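PDB 5J6B: aldehyde dehydrogenase from Burkholderia thailandensis, which probably oxidises aldehydes to carboxylic acids, with NADP as the nicotinamide cofactor. Local coordinates for residues A[341-344]-A[345-349]; A[380-383]-A[384-388]. All blocks are in the same frame, centred on the assembly; numbering follows the deposited sequence.

Contact 1: residues A[341-344]-A[345-349]; sequences ARRL and AGWME
R343 lies across one face of the indole of W347, one helical turn further on. Its CG sits over the six-membered ring, 4.1 Å from the ring centroid in a CH-pi contact, and CD follows, 3.7 Å from W347 CZ2. The chain then bends at chi3 (63°), which carries the guanidinium on so that R343 NH2 lies over the face near W347 CZ3, 3.3 Å away. This is an off-centre cation-pi contact and no flat stack: guanidinium and indole planes stand 62° apart, and the cation presents an edge to the ring. L344 adds a lighter apolar touch, its CD1 4.1 Å from W347 CE3.

Behind the side chains, the backbone sets their spacing. The bond from W347 N to R343 O (3.2 Å, 165° at the hydrogen) ties the two partners directly, and A345, G346 and M348 make the equivalent bonds to A341, R342 and L344. Further out, E340 forms a salt bridge with R343 NH1, so the guanidinium is held by a carboxylate while resting on the indole. L344, A345 and M348 pack on F369 of strand 368-375. The whole is an i to i+4 arginine-tryptophan pair on helix 338-353, a helix packed against strand 368-375 of the catalytic-domain sheet in the aldehyde dehydrogenase fold.

Contact 2: residues A[380-383]-A[384-388]; sequences DQDL and YRKEA. With NDP (NADPH dihydro-nicotinamide-adenine-dinucleotide phosphate), chain F.
D380 packs its CA against R385 CD, 4.1 Å away, just ahead of the single-turn helix 382-385, within the beta-alpha-beta unit of strands 368-375 and 392-398. The arginine's guanidinium turns elsewhere, to the carbonyl of R379 and a salt bridge with D410.

Q381 takes the N-cap position, and its carbonyl oxygen receives two N-H groups. R385 N approaches nearly in line with the C=O bond at 3.0 Å, whereas Y384 N comes from above the carbonyl plane at 2.9 Å.

D382 grips K386 twice. Its carbonyl accepts K386 N at 3.0 Å, and its carboxylate runs side by side with the lysine chain, which bends at chi3 and chi4 to bring NZ to OD1 at 3.2 Å in a salt bridge. NZ meets OD1 from above the carboxylate plane.

L383 faces inward, onto L344 of helix 338-353 and V392 and L394 of strand 392-398. Y384 also packs on L394, and its hydroxyl bonds to E396 and R298. At K386 the chain leaves the helix and brings E387 to the cofactor: OE1 accepts from NADPH O3D at 2.8 Å, and OE2 from O2D at 2.5 Å.

Contact 1 precedes contact 2 along the chain, and their centres lie 11 Å apart on the same side of the chain's centre. Helix 338-353 carries the first; the second occupies the short helix 382-385 and residues flanking it, with strands 357-360, 364-365 and 368-375 between them in sequence. The two touch directly: R343 NH2 lies 2.8 Å from A388 O, a probable hydrogen bond, while W347 CH2 packs on K386 CB at 3.5 Å and W347 CZ3 on E387 O at 3.4 Å. The arginine-tryptophan pair thus lies against the stretch that carries the NADPH-binding carboxylate, consistent with a second-shell place behind the nicotinamide ribose.

Contact 1: residues A[341-344]-A[345-349]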
ATOM      1  N   ALA A 341     -32.108 -12.569  31.420  1.00 28.75           N
ATOM      2  CA  ALA A 341     -32.413 -13.996  31.409  1.00 24.21           C
ATOM      3  C   ALA A 341     -33.900 -14.238  31.166  1.00 27.76           C
ATOM      4  O   ALA A 341     -34.269 -15.150  30.416  1.00 26.76           O
ATOM      5  CB  ALA A 341     -31.969 -14.642  32.727  1.00 23.97           C
ATOM      6  N   ARG A 342     -34.772 -13.432  31.794  1.00 26.08           N
ATOM      7  CA  ARG A 342     -36.213 -13.573  31.557  1.00 26.65           C
ATOM      8  C   ARG A 342     -36.578 -13.274  30.108  1.00 24.58           C
ATOM      9  O   ARG A 342     -37.406 -13.976  29.515  1.00 24.97           O
ATOM     10  CB  ARG A 342     -37.009 -12.665  32.494  1.00 31.30           C
ATOM     11  CG  ARG A 342     -37.207 -13.235  33.892  1.00 40.81           C
ATOM     12  CD  ARG A 342     -38.385 -12.579  34.597  1.00 48.04           C
ATOM     13  NE  ARG A 342     -38.254 -11.125  34.656  1.00 52.10           N
ATOM     14  CZ  ARG A 342     -37.560 -10.475  35.587  1.00 55.67           C
ATOM     15  NH1 ARG A 342     -36.922 -11.152  36.533  1.00 57.26           N
ATOM     16  NH2 ARG A 342     -37.498  -9.149  35.570  1.00 54.60           N
ATOM     17  N   ARG A 343     -35.978 -12.230  29.521  1.00 26.19           N
ATOM     18  CA  ARG A 343     -36.197 -11.955  28.102  1.00 28.32           C
ATOM     19  C   ARG A 343     -35.901 -13.186  27.256  1.00 30.19           C
ATOM     20  O   ARG A 343     -36.735 -13.622  26.448  1.00 25.18           O
ATOM     21  CB  ARG A 343     -35.325 -10.785  27.631  1.00 26.29           C
ATOM     22  CG  ARG A 343     -35.149 -10.775  26.083  1.00 24.48           C
ATOM     23  CD  ARG A 343     -34.158  -9.723  25.601  1.00 26.63           C
ATOM     24  NE  ARG A 343     -32.807  -9.976  26.102  1.00 29.07           N
ATOM     25  CZ  ARG A 343     -31.986 -10.907  25.623  1.00 25.00           C
ATOM     26  NH1 ARG A 343     -30.775 -11.062  26.158  1.00 23.00           N
ATOM     27  NH2 ARG A 343     -32.377 -11.697  24.620  1.00 22.33           N
ATOM     28  N   LEU A 344     -34.707 -13.757  27.434  1.00 22.08           N
ATOM     29  CA  LEU A 344     -34.289 -14.886  26.610  1.00 26.58           C
ATOM     30  C   LEU A 344     -35.136 -16.120  26.898  1.00 28.34           C
ATOM     31  O   LEU A 344     -35.514 -16.849  25.971  1.00 22.92           O
ATOM     32  CB  LEU A 344     -32.806 -15.182  26.840  1.00 20.55           C
ATOM     33  CG  LEU A 344     -32.229 -16.301  25.971  1.00 26.86           C
ATOM     34  CD1 LEU A 344     -32.448 -16.004  24.500  1.00 19.58           C
ATOM     35  CD2 LEU A 344     -30.742 -16.501  26.256  1.00 22.33           C
ATOM     36  N   ALA A 345     -35.447 -16.363  28.175  1.00 23.00           N
ATOM     37  CA  ALA A 345     -36.284 -17.504  28.536  1.00 29.76           C
ATOM     38  C   ALA A 345     -37.664 -17.412  27.893  1.00 28.55           C
ATOM     39  O   ALA A 345     -38.227 -18.431  27.476  1.00 29.51           O
ATOM     40  CB  ALA A 345     -36.413 -17.605  30.058  1.00 29.06           C
ATOM     41  N   GLY A 346     -38.224 -16.203  27.802  1.00 26.83           N
ATOM     42  CA  GLY A 346     -39.514 -16.045  27.152  1.00 26.57           C
ATOM     43  C   GLY A 346     -39.461 -16.358  25.666  1.00 25.29           C
ATOM     44  O   GLY A 346     -40.356 -17.016  25.126  1.00 26.67           O
ATOM     45  N   TRP A 347     -38.415 -15.892  24.979  1.00 24.15           N
ATOM     46  CA  TRP A 347     -38.249 -16.259  23.574  1.00 23.61           C
ATOM     47  C   TRP A 347     -38.120 -17.769  23.423  1.00 27.69           C
ATOM     48  O   TRP A 347     -38.695 -18.366  22.505  1.00 27.92           O
ATOM     49  CB  TRP A 347     -37.010 -15.584  22.990  1.00 23.96           C
ATOM     50  CG  TRP A 347     -37.022 -14.086  22.962  1.00 25.31           C
ATOM     51  CD1 TRP A 347     -38.048 -13.248  23.317  1.00 26.22           C
ATOM     52  CD2 TRP A 347     -35.945 -13.248  22.531  1.00 22.72           C
ATOM     53  NE1 TRP A 347     -37.658 -11.932  23.145  1.00 25.97           N
ATOM     54  CE2 TRP A 347     -36.374 -11.910  22.661  1.00 26.51           C
ATOM     55  CE3 TRP A 347     -34.649 -13.503  22.056  1.00 21.69           C
ATOM     56  CZ2 TRP A 347     -35.555 -10.826  22.329  1.00 21.85           C
ATOM     57  CZ3 TRP A 347     -33.831 -12.423  21.730  1.00 21.16           C
ATOM     58  CH2 TRP A 347     -34.293 -11.102  21.866  1.00 21.19           C
ATOM     59  N   MET A 348     -37.339 -18.394  24.309  1.00 25.10           N
ATOM     60  CA  MET A 348     -37.183 -19.845  24.297  1.00 26.10           C
ATOM     61  C   MET A 348     -38.524 -20.544  24.502  1.00 24.70           C
ATOM     62  O   MET A 348     -38.876 -21.469  23.760  1.00 26.96           O
ATOM     63  CB  MET A 348     -36.181 -20.263  25.382  1.00 25.89           C
ATOM     64  CG  MET A 348     -35.885 -21.746  25.385  1.00 30.78           C
ATOM     65  SD  MET A 348     -34.571 -22.204  26.526  1.00 31.36           S
ATOM     66  CE  MET A 348     -35.410 -21.966  28.095  1.00 33.58           C
ATOM     67  N   GLU A 349     -39.287 -20.115  25.514  1.00 25.58           N
ATOM     68  CA  GLU A 349     -40.591 -20.716  25.766  1.00 29.10           C
ATOM     69  C   GLU A 349     -41.520 -20.559  24.568  1.00 27.32           C
ATOM     70  O   GLU A 349     -42.289 -21.475  24.245  1.00 28.11           O
ATOM     71  CB  GLU A 349     -41.213 -20.098  27.019  1.00 35.27           C
ATOM     72  CG  GLU A 349     -40.532 -20.502  28.306  1.00 46.48           C
ATOM     73  CD  GLU A 349     -40.828 -19.540  29.451  1.00 57.61           C
ATOM     74  OE1 GLU A 349     -41.526 -18.525  29.220  1.00 62.98           O
ATOM     75  OE2 GLU A 349     -40.356 -19.798  30.579  1.00 57.72           O
TER

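Contact 2: residues A[380-383]-A[384-388]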
ATOM      1  N   ASP A 380     -39.047 -17.944  11.792  1.00 24.83           N
ATOM      2  CA  ASP A 380     -39.754 -16.714  12.125  1.00 27.22           C
ATOM      3  C   ASP A 380     -39.748 -16.396  13.621  1.00 27.81           C
ATOM      4  O   ASP A 380     -40.236 -15.330  14.011  1.00 32.91           O
ATOM      5  CB  ASP A 380     -41.200 -16.789  11.626  1.00 37.15           C
ATOM      6  CG  ASP A 380     -41.971 -17.948  12.230  1.00 48.40           C
ATOM      7  OD1 ASP A 380     -41.347 -18.951  12.641  1.00 48.00           O
ATOM      8  OD2 ASP A 380     -43.215 -17.860  12.279  1.00 56.83           O
ATOM      9  N   GLN A 381     -39.207 -17.276  14.459  1.00 26.67           N
ATOM     10  CA  GLN A 381     -39.238 -17.071  15.908  1.00 23.48           C
ATOM     11  C   GLN A 381     -38.278 -15.968  16.348  1.00 24.47           C
ATOM     12  O   GLN A 381     -37.192 -15.794  15.788  1.00 21.07           O
ATOM     13  CB  GLN A 381     -38.871 -18.365  16.641  1.00 22.83           C
ATOM     14  CG  GLN A 381     -39.988 -19.403  16.661  1.00 24.20           C
ATOM     15  CD  GLN A 381     -41.183 -18.917  17.436  1.00 33.05           C
ATOM     16  OE1 GLN A 381     -41.047 -18.341  18.522  1.00 28.64           O
ATOM     17  NE2 GLN A 381     -42.362 -19.117  16.876  1.00 26.00           N
ATOM     18  N   ASP A 382     -38.683 -15.230  17.388  1.00 23.86           N
ATOM     19  CA  ASP A 382     -37.764 -14.280  18.013  1.00 26.89           C
ATOM     20  C   ASP A 382     -36.453 -14.952  18.375  1.00 20.86           C
ATOM     21  O   ASP A 382     -35.376 -14.364  18.205  1.00 20.00           O
ATOM     22  CB  ASP A 382     -38.379 -13.670  19.276  1.00 28.90           C
ATOM     23  CG  ASP A 382     -39.429 -12.623  18.982  1.00 34.56           C
ATOM     24  OD1 ASP A 382     -39.385 -11.997  17.901  1.00 38.18           O
ATOM     25  OD2 ASP A 382     -40.295 -12.414  19.851  1.00 42.30           O
ATOM     26  N   LEU A 383     -36.521 -16.186  18.886  1.00 24.09           N
ATOM     27  CA  LEU A 383     -35.293 -16.868  19.296  1.00 24.25           C
ATOM     28  C   LEU A 383     -34.353 -17.045  18.115  1.00 24.87           C
ATOM     29  O   LEU A 383     -33.130 -17.111  18.292  1.00 19.82           O
ATOM     30  CB  LEU A 383     -35.608 -18.227  19.921  1.00 22.75           C
ATOM     31  CG  LEU A 383     -34.439 -18.909  20.648  1.00 30.02           C
ATOM     32  CD1 LEU A 383     -34.016 -18.093  21.881  1.00 24.67           C
ATOM     33  CD2 LEU A 383     -34.784 -20.345  21.039  1.00 24.89           C
ATOM     34  N   TYR A 384     -34.902 -17.094  16.903  1.00 22.19           N
ATOM     35  CA  TYR A 384     -34.079 -17.254  15.714  1.00 21.72           C
ATOM     36  C   TYR A 384     -33.548 -15.923  15.191  1.00 20.43           C
ATOM     37  O   TYR A 384     -32.369 -15.824  14.827  1.00 20.33           O
ATOM     38  CB  TYR A 384     -34.883 -17.963  14.613  1.00 19.46           C
ATOM     39  CG  TYR A 384     -34.011 -18.455  13.478  1.00 23.37           C
ATOM     40  CD1 TYR A 384     -33.684 -17.621  12.409  1.00 24.22           C
ATOM     41  CD2 TYR A 384     -33.497 -19.748  13.478  1.00 20.10           C
ATOM     42  CE1 TYR A 384     -32.855 -18.059  11.369  1.00 21.02           C
ATOM     43  CE2 TYR A 384     -32.672 -20.201  12.428  1.00 21.26           C
ATOM     44  CZ  TYR A 384     -32.357 -19.347  11.379  1.00 18.43           C
ATOM     45  OH  TYR A 384     -31.538 -19.775  10.343  1.00 19.57           O
ATOM     46  N   ARG A 385     -34.399 -14.898  15.143  1.00 20.59           N
ATOM     47  CA  ARG A 385     -34.124 -13.715  14.336  1.00 20.75           C
ATOM     48  C   ARG A 385     -33.528 -12.563  15.131  1.00 19.40           C
ATOM     49  O   ARG A 385     -32.876 -11.696  14.536  1.00 20.18           O
ATOM     50  CB  ARG A 385     -35.412 -13.222  13.653  1.00 19.37           C
ATOM     51  CG  ARG A 385     -36.154 -14.302  12.879  1.00 22.11           C
ATOM     52  CD  ARG A 385     -36.990 -13.717  11.756  1.00 23.64           C
ATOM     53  NE  ARG A 385     -36.181 -13.118  10.694  1.00 21.04           N
ATOM     54  CZ  ARG A 385     -35.613 -13.803   9.703  1.00 21.71           C
ATOM     55  NH1 ARG A 385     -35.747 -15.121   9.639  1.00 22.70           N
ATOM     56  NH2 ARG A 385     -34.909 -13.166   8.768  1.00 21.48           N
ATOM     57  N   LYS A 386     -33.766 -12.518  16.436  1.00 19.57           N
ATOM     58  CA  LYS A 386     -33.241 -11.473  17.297  1.00 21.95           C
ATOM     59  C   LYS A 386     -31.958 -11.946  17.965  1.00 17.62           C
ATOM     60  O   LYS A 386     -31.667 -13.145  18.021  1.00 23.03           O
ATOM     61  CB  LYS A 386     -34.270 -11.079  18.354  1.00 24.58           C
ATOM     62  CG  LYS A 386     -35.561 -10.578  17.769  1.00 20.11           C
ATOM     63  CD  LYS A 386     -36.475 -10.079  18.880  1.00 27.58           C
ATOM     64  CE  LYS A 386     -37.174  -8.806  18.455  1.00 39.28           C
ATOM     65  NZ  LYS A 386     -38.642  -8.958  18.545  1.00 41.97           N
ATOM     66  N   GLU A 387     -31.195 -10.983  18.476  1.00 20.24           N
ATOM     67  CA  GLU A 387     -29.929 -11.291  19.139  1.00 21.17           C
ATOM     68  C   GLU A 387     -30.208 -11.933  20.491  1.00 22.89           C
ATOM     69  O   GLU A 387     -30.701 -11.271  21.412  1.00 24.77           O
ATOM     70  CB  GLU A 387     -29.087 -10.030  19.301  1.00 16.27           C
ATOM     71  CG  GLU A 387     -27.703 -10.307  19.893  1.00 18.76           C
ATOM     72  CD  GLU A 387     -26.771  -9.112  19.804  1.00 23.31           C
ATOM     73  OE1 GLU A 387     -27.263  -7.964  19.924  1.00 20.89           O
ATOM     74  OE2 GLU A 387     -25.551  -9.326  19.607  1.00 18.75           O
ATOM     75  N   ALA A 388     -29.887 -13.220  20.624  1.00 18.77           N
ATOM     76  CA  ALA A 388     -30.137 -13.910  21.889  1.00 20.94           C
ATOM     77  C   ALA A 388     -29.347 -13.275  23.035  1.00 22.78           C
ATOM     78  O   ALA A 388     -29.905 -12.969  24.098  1.00 21.68           O
ATOM     79  CB  ALA A 388     -29.798 -15.395  21.747  1.00 19.30           C
TER
HETATM   80  PA  NDP F 502     -26.369  -1.079  25.151  1.00 24.36           P
HETATM   81  O1A NDP F 502     -26.758  -0.629  23.774  1.00 20.41           O
HETATM   82  O2A NDP F 502     -27.586  -1.295  26.058  1.00 26.77           O
HETATM   83  O5B NDP F 502     -25.412  -0.025  25.849  1.00 26.26           O
HETATM   84  C5B NDP F 502     -24.081   0.186  25.333  1.00 23.68           C
HETATM   85  C4B NDP F 502     -23.616   1.528  25.836  1.00 22.83           C
HETATM   86  O4B NDP F 502     -24.471   2.562  25.296  1.00 21.09           O
HETATM   87  C3B NDP F 502     -23.662   1.709  27.361  1.00 24.15           C
HETATM   88  O3B NDP F 502     -22.533   2.474  27.777  1.00 19.49           O
HETATM   89  C2B NDP F 502     -24.960   2.497  27.560  1.00 21.49           C
HETATM   90  O2B NDP F 502     -25.013   3.302  28.755  1.00 29.71           O
HETATM   91  C1B NDP F 502     -24.888   3.409  26.348  1.00 23.79           C
HETATM   92  N9A NDP F 502     -26.159   4.039  25.991  1.00 20.71           N
HETATM   93  C8A NDP F 502     -27.385   3.445  25.847  1.00 21.54           C
HETATM   94  N7A NDP F 502     -28.328   4.258  25.435  1.00 17.55           N
HETATM   95  C5A NDP F 502     -27.680   5.478  25.309  1.00 21.47           C
HETATM   96  C6A NDP F 502     -28.120   6.750  24.895  1.00 23.58           C
HETATM   97  N6A NDP F 502     -29.394   7.037  24.586  1.00 24.71           N
HETATM   98  N1A NDP F 502     -27.205   7.742  24.837  1.00 23.29           N
HETATM   99  C2A NDP F 502     -25.946   7.481  25.210  1.00 23.83           C
HETATM  100  N3A NDP F 502     -25.424   6.332  25.646  1.00 22.59           N
HETATM  101  C4A NDP F 502     -26.344   5.358  25.657  1.00 23.82           C
HETATM  102  O3  NDP F 502     -25.621  -2.480  25.046  1.00 24.91           O
HETATM  103  PN  NDP F 502     -24.942  -3.415  26.144  1.00 22.97           P
HETATM  104  O1N NDP F 502     -24.115  -2.593  27.071  1.00 19.57           O
HETATM  105  O2N NDP F 502     -26.040  -4.185  26.853  1.00 20.22           O
HETATM  106  O5D NDP F 502     -24.053  -4.442  25.298  1.00 21.32           O
HETATM  107  C5D NDP F 502     -24.585  -5.534  24.529  1.00 24.60           C
HETATM  108  C4D NDP F 502     -24.661  -5.122  23.079  1.00 25.06           C
HETATM  109  O4D NDP F 502     -23.331  -4.776  22.597  1.00 30.80           O
HETATM  110  C3D NDP F 502     -25.182  -6.234  22.154  1.00 29.33           C
HETATM  111  O3D NDP F 502     -26.085  -5.795  21.146  1.00 26.22           O
HETATM  112  C2D NDP F 502     -23.893  -6.750  21.522  1.00 32.58           C
HETATM  113  O2D NDP F 502     -23.999  -7.469  20.303  1.00 34.11           O
HETATM  114  C1D NDP F 502     -23.120  -5.451  21.370  1.00 38.33           C
HETATM  115  N1N NDP F 502     -21.710  -5.757  21.159  1.00 39.87           N
HETATM  116  C2N NDP F 502     -21.047  -5.335  20.030  1.00 36.60           C
HETATM  117  C3N NDP F 502     -19.786  -5.722  19.737  1.00 34.93           C
HETATM  118  C7N NDP F 502     -19.032  -5.195  18.542  1.00 30.84           C
HETATM  119  O7N NDP F 502     -17.861  -4.815  18.723  1.00 24.18           O
HETATM  120  N7N NDP F 502     -19.621  -5.191  17.345  1.00 18.32           N
HETATM  121  C4N NDP F 502     -19.101  -6.744  20.611  1.00 34.00           C
HETATM  122  C5N NDP F 502     -19.765  -6.828  21.939  1.00 36.48           C
HETATM  123  C6N NDP F 502     -21.005  -6.418  22.122  1.00 39.62           C
HETATM  124  P2B NDP F 502     -25.411   2.671  30.198  1.00 24.11           P
HETATM  125  O1X NDP F 502     -25.474   1.178  30.120  1.00 22.18           O
HETATM  126  O2X NDP F 502     -24.306   3.193  31.114  1.00 28.35           O
HETATM  127  O3X NDP F 502     -26.788   3.269  30.549  1.00 25.25           O